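Local coordinates for protein 11R-lipoxygenase (Gersemia fruticosa, PDB 3VF1) that probably inserts molecular oxygen into polyunsaturated fatty acids at a non-heme iron centre, under the control of calcium, at residues W530-H535 against V550-F554; L411-V417 against D524-Q528. All coordinates share one frame. Numbering follows the deposited sequence.

Interaction 1: residues W530-H535 against V550-F554; sequences WIRDLH and VPKSF
I531 lies with its CG1 over one face of the F554 ring, 4.0 Å from the centroid and 26° off the normal: a CH-pi contact at the heart of a helix-to-loop packing in the mainly helical lipoxygenase domain. Segment 530-535 is a turn and a half of helix 525-538; residues 550-554 form an irregular, mostly extended connection to helix 557-579. Residues 550-554 run antiparallel to segment 530-535, with CA atoms 6.2 Å apart at I531-S553, 5.5 Å at R532-K552 and 5.6 Å at H535-V550. Beta-branched I531, chi1 t and chi2 p, points its CA-to-CB bond toward the loop and gives a broad apolar surface: its CD1 reaches F554 CZ (3.4 Å) and V550 CG1 (3.8 Å), while its CG1 touches P551 O (3.4 Å). W530, chi1 t, brings its CZ3 to within 3.9 Å of F554 CE2, and its ring also rests on L564 of helix 557-579. R532 is exposed; its guanidinium forms a salt bridge with D529, and its NH1 binds weakly (3.1 Å) a water that donates to K552 O (2.7 Å). One turn on from I531, H535 suits its place because its ring joins a polar edge to a flat face; K552 CG sits over the H535 ring, 3.9 Å from its centroid and 20° off the normal, a CH-pi contact. With H535 at chi1 t, its ND1 donates to V550 O at 2.9 Å and 155°.

Interaction 2: residues L411-V417 against D524-Q528; sequences LPSVHPV and DNEIQ
Two helix starts meet here through a histidine and an aspartate. After helix 369-410 ends, L411 is extended, P412-H415 make a type I beta turn closed by H415 N to P412 O (2.9 Å), and helix 416-425 begins; opposite, D524 precedes helix 525-538. The closest CA pair is L411-E526, at 6.0 Å. H415 takes chi1 t and chi2 -58°, so its two ring nitrogens serve different partners: ND1 accepts from V417 N (3.1 Å), capping its own helix, and NE2 donates to D524 OD2 (2.8 Å, 140°). D524, also chi1 t, divides its carboxylate: OD1 accepts from I527 N (3.0 Å) and weakly from E526 N (2.9 Å), whereas OD2 takes the histidine and the hydroxyl of Y515. E526, chi1 m and chi2 t, is extended, placing OE1 3.3 Å from both H415 CD2 and P412 CD; its charge is met by a salt bridge to R154 of helix 148-164, so a buried glutamate is tolerated. Aliphatic chains add an apolar patch. I527, chi1 t and chi2 p, sets CD1 3.9 Å from V417 CG2 (V417 chi1 t) and 4.4 Å from L411 CD2, and L411, chi1 m and chi2 t, also lays CD2 against E526 O (3.5 Å). The whole is a pair of side-chain N-caps, one on each helix, joined by a buried His-carboxylate hydrogen bond.

In the fold
Both contacts use helix 525-538: interaction 2 involves its N-terminal turn and interaction 1 the turns that follow, their centres 13 Å apart. They also touch. Q528 NE2 probably hydrogen-bonds to F554 O (3.0 Å), F554 CD2 packs on I527 CG1 (3.9 Å), and W530 CD1 lies 4.0 Å from L411 CD1, so one apolar layer runs through both. Neither forms part of the iron site. Interaction 1, however, packs W530 and L534 against helices 369-410 and 557-579, which carry H392, H397, H575 and N579, four of the five iron ligands (the fifth is I698). P412 and E526 of interaction 2 meet helix 148-164, and S413 and V414 touch Y134 on strand 130-134 of the PLAT beta sandwich.

Interaction 1: residues W530-H535 against V550-F554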
loop_
_atom_site.group_PDB
_atom_site.type_symbol
_atom_site.label_atom_id
_atom_site.label_comp_id
_atom_site.label_asym_id
_atom_site.label_seq_id
_atom_site.Cartn_x
_atom_site.Cartn_y
_atom_site.Cartn_z
ATOM N N TRP A 530 10.579 -10.555 -16.512
ATOM C CA TRP A 530 9.915 -9.920 -15.383
ATOM C C TRP A 530 8.800 -10.799 -14.827
ATOM O O TRP A 530 8.799 -11.137 -13.643
ATOM C CB TRP A 530 9.350 -8.564 -15.812
ATOM C CG TRP A 530 8.724 -7.789 -14.698
ATOM C CD1 TRP A 530 9.357 -7.262 -13.614
ATOM C CD2 TRP A 530 7.340 -7.442 -14.563
ATOM N NE1 TRP A 530 8.457 -6.610 -12.809
ATOM C CE2 TRP A 530 7.210 -6.706 -13.371
ATOM C CE3 TRP A 530 6.199 -7.682 -15.335
ATOM C CZ2 TRP A 530 5.986 -6.210 -12.928
ATOM C CZ3 TRP A 530 4.984 -7.187 -14.895
ATOM C CH2 TRP A 530 4.887 -6.461 -13.703
ATOM N N ILE A 531 7.853 -11.177 -15.681
ATOM C CA ILE A 531 6.691 -11.938 -15.233
ATOM C C ILE A 531 7.065 -13.367 -14.849
ATOM O O ILE A 531 6.423 -13.971 -13.991
ATOM C CB ILE A 531 5.576 -11.967 -16.304
ATOM C CG1 ILE A 531 4.270 -12.492 -15.702
ATOM C CG2 ILE A 531 5.990 -12.819 -17.496
ATOM C CD1 ILE A 531 3.717 -11.637 -14.577
ATOM N N ARG A 532 8.103 -13.906 -15.478
ATOM C CA ARG A 532 8.558 -15.255 -15.163
ATOM C C ARG A 532 9.219 -15.296 -13.787
ATOM O O ARG A 532 9.107 -16.285 -13.062
ATOM C CB ARG A 532 9.534 -15.767 -16.226
ATOM C CG ARG A 532 10.100 -17.145 -15.907
ATOM C CD ARG A 532 10.829 -17.772 -17.091
ATOM N NE ARG A 532 11.972 -16.975 -17.537
ATOM C CZ ARG A 532 11.981 -16.179 -18.605
ATOM N NH1 ARG A 532 10.907 -16.052 -19.378
ATOM N NH2 ARG A 532 13.079 -15.502 -18.908
ATOM N N ASP A 533 9.907 -14.218 -13.432
ATOM C CA ASP A 533 10.570 -14.135 -12.137
ATOM C C ASP A 533 9.536 -14.016 -11.018
ATOM O O ASP A 533 9.739 -14.520 -9.913
ATOM C CB ASP A 533 11.527 -12.943 -12.106
ATOM C CG ASP A 533 12.567 -13.058 -11.010
ATOM O OD1 ASP A 533 12.695 -14.151 -10.421
ATOM O OD2 ASP A 533 13.265 -12.056 -10.748
ATOM N N LEU A 534 8.425 -13.347 -11.312
ATOM C CA LEU A 534 7.332 -13.213 -10.355
ATOM C C LEU A 534 6.632 -14.550 -10.140
ATOM O O LEU A 534 6.340 -14.933 -9.005
ATOM C CB LEU A 534 6.319 -12.178 -10.847
ATOM C CG LEU A 534 6.803 -10.730 -10.880
ATOM C CD1 LEU A 534 5.778 -9.837 -11.561
ATOM C CD2 LEU A 534 7.100 -10.235 -9.474
ATOM N N HIS A 535 6.364 -15.255 -11.234
ATOM C CA HIS A 535 5.659 -16.530 -11.172
ATOM C C HIS A 535 6.440 -17.569 -10.375
ATOM O O HIS A 535 5.855 -18.391 -9.672
ATOM C CB HIS A 535 5.404 -17.060 -12.584
ATOM C CG HIS A 535 4.829 -18.441 -12.613
ATOM N ND1 HIS A 535 3.472 -18.684 -12.609
ATOM C CD2 HIS A 535 5.427 -19.655 -12.640
ATOM C CE1 HIS A 535 3.259 -19.986 -12.636
ATOM N NE2 HIS A 535 4.429 -20.600 -12.655
ATOM N N VAL A 550 -0.572 -16.238 -11.277
ATOM C CA VAL A 550 0.295 -15.272 -11.938
ATOM C C VAL A 550 0.750 -15.890 -13.256
ATOM O O VAL A 550 1.219 -17.028 -13.275
ATOM C CB VAL A 550 1.524 -14.933 -11.083
ATOM C CG1 VAL A 550 2.428 -13.951 -11.817
ATOM C CG2 VAL A 550 1.094 -14.369 -9.738
ATOM N N PRO A 551 0.606 -15.152 -14.368
ATOM C CA PRO A 551 0.929 -15.733 -15.677
ATOM C C PRO A 551 2.367 -16.236 -15.770
ATOM O O PRO A 551 3.269 -15.652 -15.167
ATOM C CB PRO A 551 0.721 -14.562 -16.643
ATOM C CG PRO A 551 -0.196 -13.631 -15.933
ATOM C CD PRO A 551 0.142 -13.759 -14.483
ATOM N N LYS A 552 2.571 -17.316 -16.519
ATOM C CA LYS A 552 3.914 -17.808 -16.802
ATOM C C LYS A 552 4.559 -16.922 -17.860
ATOM O O LYS A 552 5.782 -16.817 -17.941
ATOM C CB LYS A 552 3.860 -19.252 -17.300
ATOM C CG LYS A 552 3.274 -20.235 -16.300
ATOM C CD LYS A 552 3.245 -21.657 -16.853
ATOM C CE LYS A 552 2.452 -21.745 -18.150
ATOM N NZ LYS A 552 3.311 -21.639 -19.369
ATOM N N SER A 553 3.719 -16.284 -18.671
ATOM C CA SER A 553 4.183 -15.370 -19.704
ATOM C C SER A 553 3.036 -14.470 -20.144
ATOM O O SER A 553 1.868 -14.794 -19.931
ATOM C CB SER A 553 4.721 -16.150 -20.905
ATOM O OG SER A 553 3.709 -16.948 -21.497
ATOM N N PHE A 554 3.372 -13.338 -20.756
ATOM C CA PHE A 554 2.369 -12.444 -21.316
ATOM C C PHE A 554 2.204 -12.738 -22.803
ATOM O O PHE A 554 3.131 -12.543 -23.587
ATOM C CB PHE A 554 2.778 -10.984 -21.107
ATOM C CG PHE A 554 2.644 -10.514 -19.685
ATOM C CD1 PHE A 554 1.475 -10.732 -18.975
ATOM C CD2 PHE A 554 3.689 -9.857 -19.058
ATOM C CE1 PHE A 554 1.348 -10.299 -17.668
ATOM C CE2 PHE A 554 3.570 -9.424 -17.748
ATOM C CZ PHE A 554 2.399 -9.646 -17.054
HETATM O O HOH W 1 7.841 -15.952 -19.455
#

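Interaction 2: residues L411-V417 against D524-Q528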
loop_
_atom_site.group_PDB
_atom_site.type_symbol
_atom_site.label_atom_id
_atom_site.label_comp_id
_atom_site.label_asym_id
_atom_site.label_seq_id
_atom_site.Cartn_x
_atom_site.Cartn_y
_atom_site.Cartn_z
ATOM N N LEU A 411 14.255 -5.607 -15.600
ATOM C CA LEU A 411 13.959 -4.479 -16.478
ATOM C C LEU A 411 15.036 -3.402 -16.412
ATOM O O LEU A 411 15.457 -3.005 -15.325
ATOM C CB LEU A 411 12.609 -3.859 -16.116
ATOM C CG LEU A 411 11.389 -4.776 -16.202
ATOM C CD1 LEU A 411 10.136 -4.008 -15.808
ATOM C CD2 LEU A 411 11.244 -5.363 -17.595
ATOM N N PRO A 412 15.492 -2.930 -17.582
ATOM C CA PRO A 412 16.391 -1.774 -17.645
ATOM C C PRO A 412 15.595 -0.477 -17.577
ATOM O O PRO A 412 14.425 -0.459 -17.964
ATOM C CB PRO A 412 17.052 -1.929 -19.012
ATOM C CG PRO A 412 16.017 -2.603 -19.843
ATOM C CD PRO A 412 15.261 -3.517 -18.914
ATOM N N SER A 413 16.221 0.593 -17.097
ATOM C CA SER A 413 15.524 1.858 -16.884
ATOM C C SER A 413 15.057 2.523 -18.182
ATOM O O SER A 413 14.398 3.563 -18.144
ATOM C CB SER A 413 16.413 2.824 -16.093
ATOM O OG SER A 413 17.667 2.998 -16.726
ATOM N N VAL A 414 15.402 1.934 -19.324
ATOM C CA VAL A 414 14.974 2.465 -20.616
ATOM C C VAL A 414 13.654 1.830 -21.060
ATOM O O VAL A 414 13.028 2.277 -22.019
ATOM C CB VAL A 414 16.054 2.239 -21.703
ATOM C CG1 VAL A 414 16.142 0.764 -22.081
ATOM C CG2 VAL A 414 15.770 3.095 -22.931
ATOM N N HIS A 415 13.233 0.792 -20.347
ATOM C CA HIS A 415 11.997 0.083 -20.662
ATOM C C HIS A 415 10.781 0.894 -20.202
ATOM O O HIS A 415 10.774 1.431 -19.093
ATOM C CB HIS A 415 12.007 -1.283 -19.975
ATOM C CG HIS A 415 11.017 -2.254 -20.538
ATOM N ND1 HIS A 415 9.665 -1.998 -20.589
ATOM C CD2 HIS A 415 11.183 -3.492 -21.062
ATOM C CE1 HIS A 415 9.041 -3.029 -21.127
ATOM N NE2 HIS A 415 9.938 -3.951 -21.422
ATOM N N PRO A 416 9.746 0.989 -21.054
ATOM C CA PRO A 416 8.557 1.795 -20.739
ATOM C C PRO A 416 7.807 1.339 -19.485
ATOM O O PRO A 416 7.282 2.176 -18.755
ATOM C CB PRO A 416 7.674 1.625 -21.982
ATOM C CG PRO A 416 8.179 0.396 -22.658
ATOM C CD PRO A 416 9.647 0.374 -22.388
ATOM N N VAL A 417 7.752 0.032 -19.249
ATOM C CA VAL A 417 7.078 -0.511 -18.074
ATOM C C VAL A 417 7.821 -0.149 -16.790
ATOM O O VAL A 417 7.197 0.112 -15.763
ATOM C CB VAL A 417 6.931 -2.041 -18.168
ATOM C CG1 VAL A 417 6.446 -2.620 -16.846
ATOM C CG2 VAL A 417 5.982 -2.408 -19.295
ATOM N N ASP A 524 9.061 -9.365 -26.435
ATOM C CA ASP A 524 9.760 -8.512 -25.484
ATOM C C ASP A 524 10.372 -9.407 -24.415
ATOM O O ASP A 524 9.759 -9.663 -23.384
ATOM C CB ASP A 524 8.807 -7.497 -24.843
ATOM C CG ASP A 524 9.486 -6.643 -23.788
ATOM O OD1 ASP A 524 10.588 -7.015 -23.327
ATOM O OD2 ASP A 524 8.915 -5.598 -23.411
ATOM N N ASN A 525 11.586 -9.880 -24.669
ATOM C CA ASN A 525 12.245 -10.819 -23.768
ATOM C C ASN A 525 12.357 -10.297 -22.337
ATOM O O ASN A 525 12.437 -11.080 -21.390
ATOM C CB ASN A 525 13.635 -11.167 -24.303
ATOM C CG ASN A 525 14.528 -9.948 -24.442
ATOM O OD1 ASN A 525 14.292 -9.083 -25.287
ATOM N ND2 ASN A 525 15.566 -9.877 -23.616
ATOM N N GLU A 526 12.359 -8.977 -22.180
ATOM C CA GLU A 526 12.582 -8.368 -20.872
ATOM C C GLU A 526 11.342 -8.401 -19.973
ATOM O O GLU A 526 11.456 -8.621 -18.769
ATOM C CB GLU A 526 13.101 -6.938 -21.036
ATOM C CG GLU A 526 14.536 -6.884 -21.538
ATOM C CD GLU A 526 15.010 -5.478 -21.846
ATOM O OE1 GLU A 526 14.178 -4.546 -21.841
ATOM O OE2 GLU A 526 16.221 -5.304 -22.097
ATOM N N ILE A 527 10.165 -8.185 -20.551
ATOM C CA ILE A 527 8.931 -8.264 -19.778
ATOM C C ILE A 527 8.623 -9.720 -19.452
ATOM O O ILE A 527 7.991 -10.021 -18.438
ATOM C CB ILE A 527 7.730 -7.642 -20.528
ATOM C CG1 ILE A 527 6.619 -7.265 -19.543
ATOM C CG2 ILE A 527 7.194 -8.599 -21.583
ATOM C CD1 ILE A 527 6.981 -6.126 -18.609
ATOM N N GLN A 528 9.076 -10.623 -20.317
ATOM C CA GLN A 528 8.877 -12.051 -20.106
ATOM C C GLN A 528 9.752 -12.547 -18.960
ATOM O O GLN A 528 9.363 -13.447 -18.216
ATOM C CB GLN A 528 9.185 -12.829 -21.387
ATOM C CG GLN A 528 8.347 -12.400 -22.583
ATOM C CD GLN A 528 6.862 -12.622 -22.373
ATOM O OE1 GLN A 528 6.455 -13.439 -21.550
ATOM N NE2 GLN A 528 6.044 -11.889 -23.118
#